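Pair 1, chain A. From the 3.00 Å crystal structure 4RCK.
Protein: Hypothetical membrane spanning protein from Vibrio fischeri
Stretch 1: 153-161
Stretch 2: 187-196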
# COMPACT_ATOMS: atom_id res chain seq x y z
N HIS A 153 -16.14 6.77 8.71
CA HIS A 153 -16.27 6.35 7.31
C HIS A 153 -15.90 4.89 7.07
O HIS A 153 -15.39 4.55 6.01
CB HIS A 153 -15.41 7.25 6.41
CG HIS A 153 -15.61 8.71 6.66
ND1 HIS A 153 -16.83 9.33 6.49
CD2 HIS A 153 -14.75 9.67 7.07
CE1 HIS A 153 -16.71 10.61 6.78
NE2 HIS A 153 -15.46 10.85 7.13
N ALA A 154 -16.17 4.04 8.04
CA ALA A 154 -15.90 2.62 7.88
C ALA A 154 -17.17 1.84 7.55
O ALA A 154 -18.17 1.92 8.25
CB ALA A 154 -15.25 2.05 9.14
N LYS A 155 -17.11 1.09 6.45
CA LYS A 155 -18.20 0.20 6.08
C LYS A 155 -17.93 -1.18 6.66
O LYS A 155 -16.98 -1.85 6.26
CB LYS A 155 -18.34 0.13 4.55
CG LYS A 155 -19.54 -0.67 4.06
CD LYS A 155 -19.53 -0.82 2.54
CE LYS A 155 -19.87 0.49 1.83
NZ LYS A 155 -19.83 0.34 0.35
N ILE A 156 -18.75 -1.61 7.62
CA ILE A 156 -18.52 -2.90 8.27
C ILE A 156 -19.52 -3.96 7.81
O ILE A 156 -20.74 -3.80 7.91
CB ILE A 156 -18.54 -2.77 9.83
CG1 ILE A 156 -19.20 -3.99 10.49
CG2 ILE A 156 -19.22 -1.51 10.27
CD1 ILE A 156 -18.24 -5.11 10.76
N TYR A 157 -18.97 -5.04 7.26
CA TYR A 157 -19.73 -6.22 6.88
C TYR A 157 -19.78 -7.21 8.04
O TYR A 157 -18.76 -7.47 8.67
CB TYR A 157 -19.13 -6.89 5.64
CG TYR A 157 -19.16 -6.05 4.39
CD1 TYR A 157 -20.30 -5.98 3.61
CD2 TYR A 157 -18.03 -5.35 3.97
CE1 TYR A 157 -20.34 -5.22 2.46
CE2 TYR A 157 -18.06 -4.59 2.81
CZ TYR A 157 -19.21 -4.53 2.06
OH TYR A 157 -19.24 -3.77 0.91
N THR A 158 -20.95 -7.76 8.31
CA THR A 158 -21.11 -8.69 9.41
C THR A 158 -21.44 -10.10 8.91
O THR A 158 -22.20 -10.27 7.96
CB THR A 158 -22.21 -8.22 10.38
OG1 THR A 158 -23.48 -8.25 9.71
CG2 THR A 158 -21.93 -6.81 10.86
N VAL A 159 -20.84 -11.11 9.54
CA VAL A 159 -21.04 -12.49 9.14
C VAL A 159 -21.48 -13.37 10.31
O VAL A 159 -20.69 -13.64 11.22
CB VAL A 159 -19.76 -13.10 8.52
CG1 VAL A 159 -20.03 -14.51 8.01
CG2 VAL A 159 -19.25 -12.22 7.39
N GLY A 160 -22.73 -13.82 10.28
CA GLY A 160 -23.21 -14.76 11.28
C GLY A 160 -22.78 -16.16 10.90
O GLY A 160 -22.87 -16.54 9.73
N ILE A 161 -22.31 -16.93 11.88
CA ILE A 161 -21.77 -18.26 11.59
C ILE A 161 -22.32 -19.33 12.53
O ILE A 161 -22.25 -19.21 13.76
CB ILE A 161 -20.22 -18.24 11.62
CG1 ILE A 161 -19.66 -19.61 11.26
CG2 ILE A 161 -19.70 -17.75 12.97
CD1 ILE A 161 -18.16 -19.62 11.06
N THR A 187 -28.98 -7.78 15.57
CA THR A 187 -27.97 -6.83 16.02
C THR A 187 -26.91 -6.73 14.94
O THR A 187 -26.53 -5.63 14.52
CB THR A 187 -27.32 -7.23 17.37
OG1 THR A 187 -28.12 -6.73 18.45
CG2 THR A 187 -25.92 -6.64 17.49
N LEU A 188 -26.44 -7.89 14.49
CA LEU A 188 -25.45 -7.97 13.42
C LEU A 188 -25.95 -7.31 12.14
O LEU A 188 -25.17 -6.69 11.41
CB LEU A 188 -25.09 -9.43 13.15
CG LEU A 188 -23.77 -9.94 13.74
CD1 LEU A 188 -23.56 -9.40 15.15
CD2 LEU A 188 -23.74 -11.46 13.75
N THR A 189 -27.24 -7.45 11.87
CA THR A 189 -27.85 -6.81 10.70
C THR A 189 -27.85 -5.30 10.86
O THR A 189 -27.47 -4.57 9.94
CB THR A 189 -29.29 -7.31 10.48
OG1 THR A 189 -29.28 -8.72 10.22
CG2 THR A 189 -29.92 -6.59 9.30
N LYS A 190 -28.29 -4.83 12.03
CA LYS A 190 -28.31 -3.39 12.33
C LYS A 190 -26.94 -2.76 12.12
O LYS A 190 -26.84 -1.68 11.54
CB LYS A 190 -28.77 -3.15 13.77
CG LYS A 190 -30.27 -3.20 13.99
CD LYS A 190 -30.58 -3.04 15.48
CE LYS A 190 -31.84 -3.80 15.87
NZ LYS A 190 -31.89 -4.02 17.34
N ILE A 191 -25.90 -3.43 12.61
CA ILE A 191 -24.53 -2.94 12.49
C ILE A 191 -24.14 -2.71 11.03
O ILE A 191 -23.70 -1.62 10.67
CB ILE A 191 -23.53 -3.92 13.12
CG1 ILE A 191 -23.77 -4.03 14.63
CG2 ILE A 191 -22.10 -3.48 12.84
CD1 ILE A 191 -22.83 -4.99 15.33
N ALA A 192 -24.31 -3.74 10.21
CA ALA A 192 -23.98 -3.65 8.79
C ALA A 192 -24.81 -2.58 8.09
O ALA A 192 -24.28 -1.77 7.34
CB ALA A 192 -24.19 -5.00 8.13
N THR A 193 -26.12 -2.59 8.35
CA THR A 193 -27.04 -1.64 7.75
C THR A 193 -26.71 -0.20 8.14
O THR A 193 -26.66 0.69 7.30
CB THR A 193 -28.50 -1.95 8.13
OG1 THR A 193 -28.98 -3.05 7.35
CG2 THR A 193 -29.39 -0.74 7.89
N MSE A 194 -26.47 0.01 9.44
CA MSE A 194 -26.16 1.33 9.97
C MSE A 194 -24.95 1.96 9.28
O MSE A 194 -24.89 3.17 9.09
CB MSE A 194 -25.90 1.24 11.48
CG MSE A 194 -25.54 2.56 12.14
SE MSE A 194 -25.34 2.36 14.07
CE MSE A 194 -27.17 1.82 14.50
N THR A 195 -24.00 1.11 8.88
CA THR A 195 -22.74 1.58 8.32
C THR A 195 -22.65 1.39 6.82
O THR A 195 -21.67 1.79 6.19
CB THR A 195 -21.57 0.86 8.98
OG1 THR A 195 -21.75 -0.55 8.83
CG2 THR A 195 -21.51 1.21 10.46
N GLY A 196 -23.67 0.76 6.24
CA GLY A 196 -23.75 0.62 4.79
C GLY A 196 -23.25 -0.71 4.26
O GLY A 196 -23.30 -0.95 3.06

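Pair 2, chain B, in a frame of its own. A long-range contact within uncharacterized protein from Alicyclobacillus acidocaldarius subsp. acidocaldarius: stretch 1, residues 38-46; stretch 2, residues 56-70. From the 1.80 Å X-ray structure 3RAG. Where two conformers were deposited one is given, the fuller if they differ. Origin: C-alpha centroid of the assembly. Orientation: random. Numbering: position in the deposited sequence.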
# COMPACT_ATOMS: atom_id res chain seq x y z
N GLY B 38 -9.59 4.44 -7.38
CA GLY B 38 -9.36 3.01 -7.39
C GLY B 38 -8.13 2.56 -6.61
O GLY B 38 -7.84 1.36 -6.51
N ILE B 39 -7.42 3.51 -6.02
CA ILE B 39 -6.25 3.16 -5.20
C ILE B 39 -6.72 2.56 -3.88
O ILE B 39 -7.67 3.07 -3.29
CB ILE B 39 -5.41 4.42 -4.93
CG1 ILE B 39 -4.89 4.98 -6.26
CG2 ILE B 39 -4.22 4.14 -3.97
CD1 ILE B 39 -4.45 6.44 -6.20
N VAL B 40 -6.05 1.51 -3.42
CA VAL B 40 -6.41 0.93 -2.12
C VAL B 40 -5.32 1.36 -1.14
O VAL B 40 -4.13 1.27 -1.47
CB VAL B 40 -6.48 -0.61 -2.19
CG1 VAL B 40 -6.39 -1.22 -0.77
CG2 VAL B 40 -7.77 -1.06 -2.93
N VAL B 41 -5.72 1.82 0.06
CA VAL B 41 -4.74 2.28 1.05
C VAL B 41 -4.76 1.29 2.21
O VAL B 41 -5.81 1.08 2.84
CB VAL B 41 -5.05 3.70 1.58
CG1 VAL B 41 -3.94 4.20 2.53
CG2 VAL B 41 -5.22 4.67 0.40
N ASN B 42 -3.60 0.69 2.48
CA ASN B 42 -3.42 -0.25 3.59
C ASN B 42 -2.54 0.41 4.66
O ASN B 42 -1.70 1.26 4.34
CB ASN B 42 -2.70 -1.51 3.11
CG ASN B 42 -3.55 -2.36 2.16
OD1 ASN B 42 -3.05 -2.95 1.18
ND2 ASN B 42 -4.81 -2.42 2.44
N VAL B 43 -2.75 0.07 5.92
CA VAL B 43 -1.96 0.68 7.00
C VAL B 43 -1.44 -0.40 7.94
O VAL B 43 -2.21 -1.23 8.44
CB VAL B 43 -2.79 1.67 7.83
CG1 VAL B 43 -1.88 2.40 8.86
CG2 VAL B 43 -3.52 2.68 6.91
N ILE B 44 -0.14 -0.35 8.19
CA ILE B 44 0.44 -1.16 9.26
C ILE B 44 0.82 -0.24 10.41
O ILE B 44 1.64 0.68 10.25
CB ILE B 44 1.70 -1.91 8.78
CG1 ILE B 44 1.30 -2.97 7.74
CG2 ILE B 44 2.45 -2.53 9.97
CD1 ILE B 44 2.51 -3.68 7.06
N GLY B 45 0.23 -0.50 11.58
CA GLY B 45 0.61 0.22 12.80
C GLY B 45 1.61 -0.66 13.55
O GLY B 45 1.50 -1.88 13.54
N ILE B 46 2.60 -0.04 14.18
CA ILE B 46 3.65 -0.81 14.84
C ILE B 46 3.48 -0.78 16.35
O ILE B 46 3.34 0.28 16.96
CB ILE B 46 5.06 -0.24 14.48
CG1 ILE B 46 5.27 -0.20 12.96
CG2 ILE B 46 6.14 -1.10 15.15
CD1 ILE B 46 6.56 0.56 12.55
N GLY B 56 -1.49 5.66 18.90
CA GLY B 56 -2.93 5.55 18.73
C GLY B 56 -3.26 5.13 17.32
O GLY B 56 -2.81 5.78 16.36
N TYR B 57 -4.05 4.08 17.18
CA TYR B 57 -4.37 3.53 15.86
C TYR B 57 -5.85 3.61 15.47
O TYR B 57 -6.27 2.93 14.56
CB TYR B 57 -3.84 2.10 15.71
CG TYR B 57 -2.33 2.08 15.78
CD1 TYR B 57 -1.58 2.91 14.94
CD2 TYR B 57 -1.66 1.29 16.71
CE1 TYR B 57 -0.19 2.95 15.03
CE2 TYR B 57 -0.26 1.32 16.79
CZ TYR B 57 0.47 2.14 15.94
OH TYR B 57 1.85 2.18 16.00
N GLN B 58 -6.65 4.43 16.16
CA GLN B 58 -8.01 4.66 15.65
C GLN B 58 -7.87 5.22 14.24
O GLN B 58 -8.49 4.72 13.30
CB GLN B 58 -8.78 5.68 16.50
CG GLN B 58 -9.12 5.24 17.93
CD GLN B 58 -10.17 4.12 17.98
OE1 GLN B 58 -10.75 3.74 16.97
NE2 GLN B 58 -10.39 3.59 19.17
N GLU B 59 -7.04 6.26 14.09
CA GLU B 59 -6.90 6.90 12.78
C GLU B 59 -6.46 5.89 11.72
O GLU B 59 -6.98 5.88 10.61
CB GLU B 59 -5.87 8.04 12.84
CG GLU B 59 -5.79 8.82 11.53
CD GLU B 59 -4.70 9.86 11.59
OE1 GLU B 59 -5.01 11.06 11.78
OE2 GLU B 59 -3.53 9.45 11.50
N ALA B 60 -5.50 5.05 12.05
CA ALA B 60 -5.06 4.00 11.10
C ALA B 60 -6.24 3.16 10.59
O ALA B 60 -6.35 2.88 9.41
CB ALA B 60 -4.00 3.08 11.74
N HIS B 61 -7.13 2.77 11.51
CA HIS B 61 -8.31 2.01 11.13
C HIS B 61 -9.22 2.83 10.21
O HIS B 61 -9.75 2.30 9.22
CB HIS B 61 -9.05 1.48 12.37
CG HIS B 61 -8.56 0.14 12.82
ND1 HIS B 61 -7.72 -0.04 13.89
CD2 HIS B 61 -8.73 -1.09 12.27
CE1 HIS B 61 -7.42 -1.32 14.02
NE2 HIS B 61 -8.02 -1.98 13.05
N SER B 62 -9.40 4.11 10.54
CA SER B 62 -10.24 4.98 9.72
C SER B 62 -9.63 5.22 8.33
O SER B 62 -10.35 5.34 7.34
CB SER B 62 -10.50 6.30 10.42
OG SER B 62 -11.20 6.05 11.62
N ILE B 63 -8.30 5.32 8.28
CA ILE B 63 -7.61 5.49 7.00
C ILE B 63 -7.84 4.26 6.12
O ILE B 63 -8.18 4.37 4.94
CB ILE B 63 -6.08 5.68 7.19
CG1 ILE B 63 -5.80 7.06 7.80
CG2 ILE B 63 -5.31 5.50 5.87
CD1 ILE B 63 -4.32 7.21 8.28
N ALA B 64 -7.64 3.08 6.69
CA ALA B 64 -7.83 1.87 5.89
C ALA B 64 -9.29 1.72 5.44
O ALA B 64 -9.58 1.37 4.30
CB ALA B 64 -7.35 0.65 6.66
N ASP B 65 -10.22 2.05 6.33
CA ASP B 65 -11.63 1.98 5.98
C ASP B 65 -11.93 2.89 4.80
O ASP B 65 -12.50 2.46 3.79
CB ASP B 65 -12.49 2.37 7.18
CG ASP B 65 -13.98 2.29 6.88
OD1 ASP B 65 -14.43 1.20 6.48
OD2 ASP B 65 -14.69 3.31 7.02
N ALA B 66 -11.52 4.15 4.90
CA ALA B 66 -11.80 5.11 3.83
C ALA B 66 -11.03 4.82 2.55
O ALA B 66 -11.48 5.18 1.45
CB ALA B 66 -11.48 6.52 4.30
N GLY B 67 -9.86 4.20 2.68
CA GLY B 67 -9.06 3.87 1.51
C GLY B 67 -9.34 2.50 0.93
O GLY B 67 -8.61 2.03 0.05
N GLY B 68 -10.38 1.84 1.44
CA GLY B 68 -10.81 0.56 0.92
C GLY B 68 -9.82 -0.57 1.17
O GLY B 68 -9.83 -1.57 0.46
N GLY B 69 -8.98 -0.42 2.20
CA GLY B 69 -7.95 -1.40 2.46
C GLY B 69 -8.01 -2.02 3.85
O GLY B 69 -9.09 -2.09 4.48
N MSE B 70 -6.87 -2.48 4.34
CA MSE B 70 -6.80 -3.22 5.60
C MSE B 70 -5.90 -2.50 6.57
O MSE B 70 -4.96 -1.82 6.15
CB MSE B 70 -6.19 -4.63 5.36
CG MSE B 70 -7.12 -5.63 4.69
SE MSE B 70 -6.33 -7.25 4.40
CE MSE B 70 -5.08 -7.28 5.60

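Both pairs lay a helix antiparallel across a strand, with axes approaching to 7.0 Å and crossing at -152° in pair 1 and -159° in pair 2. Fourteen central residues superpose at 0.7 Å RMSD, so the backbone problem is the same and the side chains supply the variation.

The centre of the match is Thr A158 with Val B43, whose CA atoms fall 0.1 Å apart. Both side chains point toward the helix, and their CG2 methyls take the same well, but Thr A158 OG1 and Val B43 CG1 take different ones. Thr A158 spends one branch on polarity: its OG1 donates a hydrogen bond to Leu A188 O at 2.9 Å, while its CG2 lies 3.9 Å from Ile A191 CG2. Val B43 keeps both branches apolar, CG1 resting 3.6 Å from Ala B60 CB and CG2 3.5 Å from Ile B63 CG2. The helix answers with the same two residue types at matching positions, Ile A191 and Ala A192 matching Ile B63 and Ala B64. The isoleucine provides bulk in each case, and at the alanine the helix backbone comes close to the strand: Ala A192 CA sits 3.4 Å from Ile A156 O in a CA-H...O contact, and Ala B64 CA lies 3.7 Å from Val B41 O.

Two residues before the central pair, Ile A156 matches Val B41. Each touches the helix isoleucine at 3.8 Å, Ile A156 CG1 to Ile A191 CG2 and Val B41 CG1 to Ile B63 CG2. Their backbone nitrogens both find an acceptor, by different means. Ile A156 N gives a weak hydrogen bond to Thr A195 OG1 at 3.4 Å; Val B41 N reaches the main chain itself, Gly B67 O, at 2.9 Å. Gly B67 matches Thr A195, and its lack of a side chain permits the closer approach, since a CB there would clash with Val B41 CB. The chain of pair 2 then continues alongside the strand, where Val B43 N bonds to Met B70 O at 2.9 Å.

At the other end, Gly A160 and Gly B45 coincide. In pair 1 Leu A188 CD2 comes within 4.2 Å of Gly A160 CA. In pair 2 the matching helix residue is the small Ala B60, and the face of the Tyr B57 ring lies over Gly B45 CA, 3.9 Å from CA to ring centroid. A CB on Gly B45 would clash with Tyr B57 CE1. The hydroxyl of the same tyrosine, OH, donates to Ile B46 O at 2.6 Å.

In these two contacts the isoleucine-alanine step is shared, while polarity and bulk differ around it.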